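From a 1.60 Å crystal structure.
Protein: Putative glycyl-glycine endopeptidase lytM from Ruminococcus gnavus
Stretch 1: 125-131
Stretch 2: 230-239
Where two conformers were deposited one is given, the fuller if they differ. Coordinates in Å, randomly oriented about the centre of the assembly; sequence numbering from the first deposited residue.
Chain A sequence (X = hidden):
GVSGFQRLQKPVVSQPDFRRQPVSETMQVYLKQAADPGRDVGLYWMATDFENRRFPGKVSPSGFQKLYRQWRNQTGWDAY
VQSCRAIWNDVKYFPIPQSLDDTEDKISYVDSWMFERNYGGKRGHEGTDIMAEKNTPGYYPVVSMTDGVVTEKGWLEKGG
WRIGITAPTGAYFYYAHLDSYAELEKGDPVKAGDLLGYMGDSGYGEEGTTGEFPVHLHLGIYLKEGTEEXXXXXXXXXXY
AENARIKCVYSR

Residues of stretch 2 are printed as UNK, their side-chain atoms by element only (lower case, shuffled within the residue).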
# COMPACT_ATOMS: atom_id res chain seq x y z
N HIS A 125 -6.83 12.06 9.86
CA HIS A 125 -7.45 10.99 9.07
C HIS A 125 -6.45 9.89 8.71
O HIS A 125 -6.67 9.09 7.78
CB HIS A 125 -8.09 11.59 7.80
CG HIS A 125 -9.24 12.48 8.10
ND1 HIS A 125 -10.55 12.03 8.08
CD2 HIS A 125 -9.29 13.78 8.46
CE1 HIS A 125 -11.35 13.03 8.40
NE2 HIS A 125 -10.62 14.10 8.66
N GLU A 126 -5.36 9.83 9.45
CA GLU A 126 -4.27 8.90 9.16
C GLU A 126 -4.71 7.50 9.61
O GLU A 126 -5.35 7.34 10.66
CB GLU A 126 -3.05 9.28 9.96
CG GLU A 126 -2.50 10.70 9.71
CD GLU A 126 -3.10 11.73 10.63
OE1 GLU A 126 -4.05 11.44 11.42
OE2 GLU A 126 -2.64 12.90 10.57
N GLY A 127 -4.32 6.48 8.86
CA GLY A 127 -4.69 5.10 9.22
C GLY A 127 -4.07 4.12 8.26
O GLY A 127 -2.91 4.33 7.85
N THR A 128 -4.81 3.07 7.93
CA THR A 128 -4.37 2.05 6.97
C THR A 128 -5.50 1.86 5.96
O THR A 128 -6.65 1.71 6.30
CB THR A 128 -4.05 0.74 7.64
OG1 THR A 128 -3.04 0.96 8.66
CG2 THR A 128 -3.55 -0.33 6.62
N ASP A 129 -5.13 1.91 4.69
CA ASP A 129 -6.05 1.70 3.56
C ASP A 129 -5.96 0.28 3.05
O ASP A 129 -4.92 -0.15 2.56
CB ASP A 129 -5.77 2.72 2.47
CG ASP A 129 -6.05 4.14 2.95
OD1 ASP A 129 -7.05 4.31 3.66
OD2 ASP A 129 -5.25 5.04 2.70
N ILE A 130 -7.03 -0.47 3.23
CA ILE A 130 -7.08 -1.85 2.84
C ILE A 130 -7.79 -1.92 1.46
O ILE A 130 -9.02 -1.71 1.33
CB ILE A 130 -7.76 -2.68 3.87
CG1 ILE A 130 -6.98 -2.63 5.19
CG2 ILE A 130 -7.86 -4.12 3.38
CD1 ILE A 130 -7.77 -3.20 6.37
N MSE A 131 -6.99 -2.22 0.44
CA MSE A 131 -7.41 -2.11 -0.95
C MSE A 131 -8.05 -3.36 -1.48
O MSE A 131 -7.55 -4.47 -1.27
CB MSE A 131 -6.24 -1.71 -1.87
CG MSE A 131 -5.38 -0.52 -1.35
SE MSE A 131 -6.27 1.15 -1.25
CE MSE A 131 -4.74 2.36 -1.03
N UNK A 230 -6.73 11.02 19.10
CA UNK A 230 -5.40 10.93 18.47
C UNK A 230 -5.35 9.66 17.65
O UNK A 230 -5.51 8.57 18.20
c UNK A 230 -2.84 10.77 18.87
c UNK A 230 -4.24 10.82 19.53
c UNK A 230 -4.33 11.93 20.58
c UNK A 230 -4.15 13.32 20.03
N UNK A 231 -5.08 9.78 16.36
CA UNK A 231 -4.88 8.60 15.53
C UNK A 231 -3.53 7.92 15.83
O UNK A 231 -2.51 8.57 16.08
o UNK A 231 -3.95 9.93 13.70
c UNK A 231 -4.97 8.98 14.05
N UNK A 232 -3.56 6.59 15.77
CA UNK A 232 -2.36 5.74 15.88
C UNK A 232 -2.32 4.78 14.71
O UNK A 232 -3.37 4.48 14.12
c UNK A 232 -2.32 4.97 17.24
c UNK A 232 -2.43 5.96 18.39
c UNK A 232 -3.41 3.93 17.31
N UNK A 233 -1.14 4.29 14.39
CA UNK A 233 -0.96 3.43 13.23
C UNK A 233 -1.64 2.07 13.40
O UNK A 233 -1.21 1.28 14.26
n UNK A 233 2.19 2.38 11.39
c UNK A 233 0.54 3.25 12.97
c UNK A 233 0.86 2.62 11.63
o UNK A 233 -0.04 2.40 10.78
N UNK A 234 -2.64 1.75 12.53
CA UNK A 234 -3.24 0.42 12.67
C UNK A 234 -2.45 -0.69 11.99
O UNK A 234 -2.80 -1.85 12.16
c UNK A 234 -4.80 2.03 11.80
c UNK A 234 -4.58 0.57 11.93
c UNK A 234 -3.43 2.60 11.63
N UNK A 235 -1.43 -0.36 11.21
CA UNK A 235 -0.80 -1.37 10.40
C UNK A 235 -0.28 -2.58 11.21
O UNK A 235 -0.59 -3.73 10.88
c UNK A 235 2.33 -3.71 7.14
c UNK A 235 0.55 -2.20 7.49
o UNK A 235 2.91 -4.67 6.27
c UNK A 235 2.26 -2.36 9.16
c UNK A 235 2.92 -3.34 8.34
c UNK A 235 0.31 -0.76 9.52
c UNK A 235 1.19 -3.13 6.71
c UNK A 235 1.07 -1.78 8.71
N UNK A 236 0.49 -2.34 12.30
CA UNK A 236 1.02 -3.53 12.99
C UNK A 236 -0.04 -4.45 13.63
O UNK A 236 0.08 -5.70 13.54
c UNK A 236 2.02 -2.93 14.00
c UNK A 236 2.44 -1.60 13.32
c UNK A 236 1.15 -1.10 12.75
N UNK A 237 -1.08 -3.87 14.21
CA UNK A 237 -2.19 -4.69 14.75
C UNK A 237 -2.96 -5.40 13.64
O UNK A 237 -3.36 -6.54 13.78
c UNK A 237 -3.05 -3.93 15.74
c UNK A 237 -4.00 -2.92 15.06
c UNK A 237 -3.89 -4.90 16.66
N UNK A 238 -3.04 -4.78 12.45
CA UNK A 238 -3.66 -5.45 11.31
C UNK A 238 -2.83 -6.64 10.90
O UNK A 238 -3.39 -7.70 10.62
c UNK A 238 -5.02 -3.55 10.23
c UNK A 238 -3.85 -4.52 10.12
c UNK A 238 -4.93 -2.41 9.22
c UNK A 238 -6.42 -4.30 10.08
N UNK A 239 -1.49 -6.48 10.85
CA UNK A 239 -0.60 -7.60 10.51
C UNK A 239 -0.73 -8.72 11.50
O UNK A 239 -0.74 -9.89 11.13
c UNK A 239 2.82 -8.45 7.39
c UNK A 239 0.97 -6.90 7.95
c UNK A 239 1.16 -6.24 9.29
n UNK A 239 1.59 -8.22 7.82
n UNK A 239 3.65 -7.45 7.04
c UNK A 239 0.86 -7.15 10.45
n UNK A 239 3.23 -9.72 7.26
O HOH W 1 -5.56 5.43 12.75
O HOH W 2 -0.72 2.56 8.04

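Position 230 carries four side-chain carbons, forked at the first, with one arm two carbons long. This is isoleucine, and Ile230 points away from stretch 1 without touching it. Position 231 has one carbon followed by one oxygen. That oxygen lies 2.7 Å from Glu126 OE1, close enough for a hydrogen bond, and so short a side chain ending in a hydroxyl is serine. Ser231 OG is the donor, its chi1 in the p well, and Glu126 reaches it with a chi1 in the m well.

At position 232 one carbon bears two more, the pattern of valine. Val232 turns its side chain away, but water 1 lies 2.8 Å from Val232 O and 2.8 Å from Glu126 O, so it sits between the two backbones. Position 233 has two carbons, the second carrying two further atoms, one modelled as oxygen and one as nitrogen. The oxygen accepts a hydrogen bond from the backbone N of position 235 at 3.1 Å, which an amide can do while its nitrogen bonds elsewhere in the structure; the residue is asparagine. Asn233 OD1 also receives a bond from water 2 at 2.8 Å.

Three carbons at position 234 close a ring onto the backbone N, which defines proline. Pro234 CD packs 3.4 Å from Thr128 OG1 and 3.7 Å from Gly127 CA. Position 235 shows one carbon, then a six-carbon ring bearing an oxygen: tyrosine. The ring of Tyr235 leads away, and its CB lies 3.9 Å from Thr128 OG1.

Position 236 again has three carbons in a ring closed onto N, so it is Pro236, directed away. Position 237, with one carbon carrying two, is Val237, out of reach. Position 238 has four carbons forked at the second, hence leucine; Leu238 CD1 approaches Thr128 CG2 at 3.6 Å and Ile130 CD1 at 4.1 Å. Position 239 has three carbons, a nitrogen, then a carbon with two more nitrogens. This is arginine, and Arg239 NH1 donates to Tyr235 OH at 3.0 Å, within its own helix.

The contact thus passes from polar to apolar. The Ser231–Glu126 bond is its one direct hydrogen bond. Next to it, Asn233 caps the turn into the helix, and water 2 links that cap to stretch 1, donating to Gly127 O at 2.8 Å and accepting from Thr128 OG1 at 2.9 Å. Beyond the turn, Leu238 packs against Thr128 and Ile130 of the strand.

Stretch 2 (230-239) ISVNPYPVLR
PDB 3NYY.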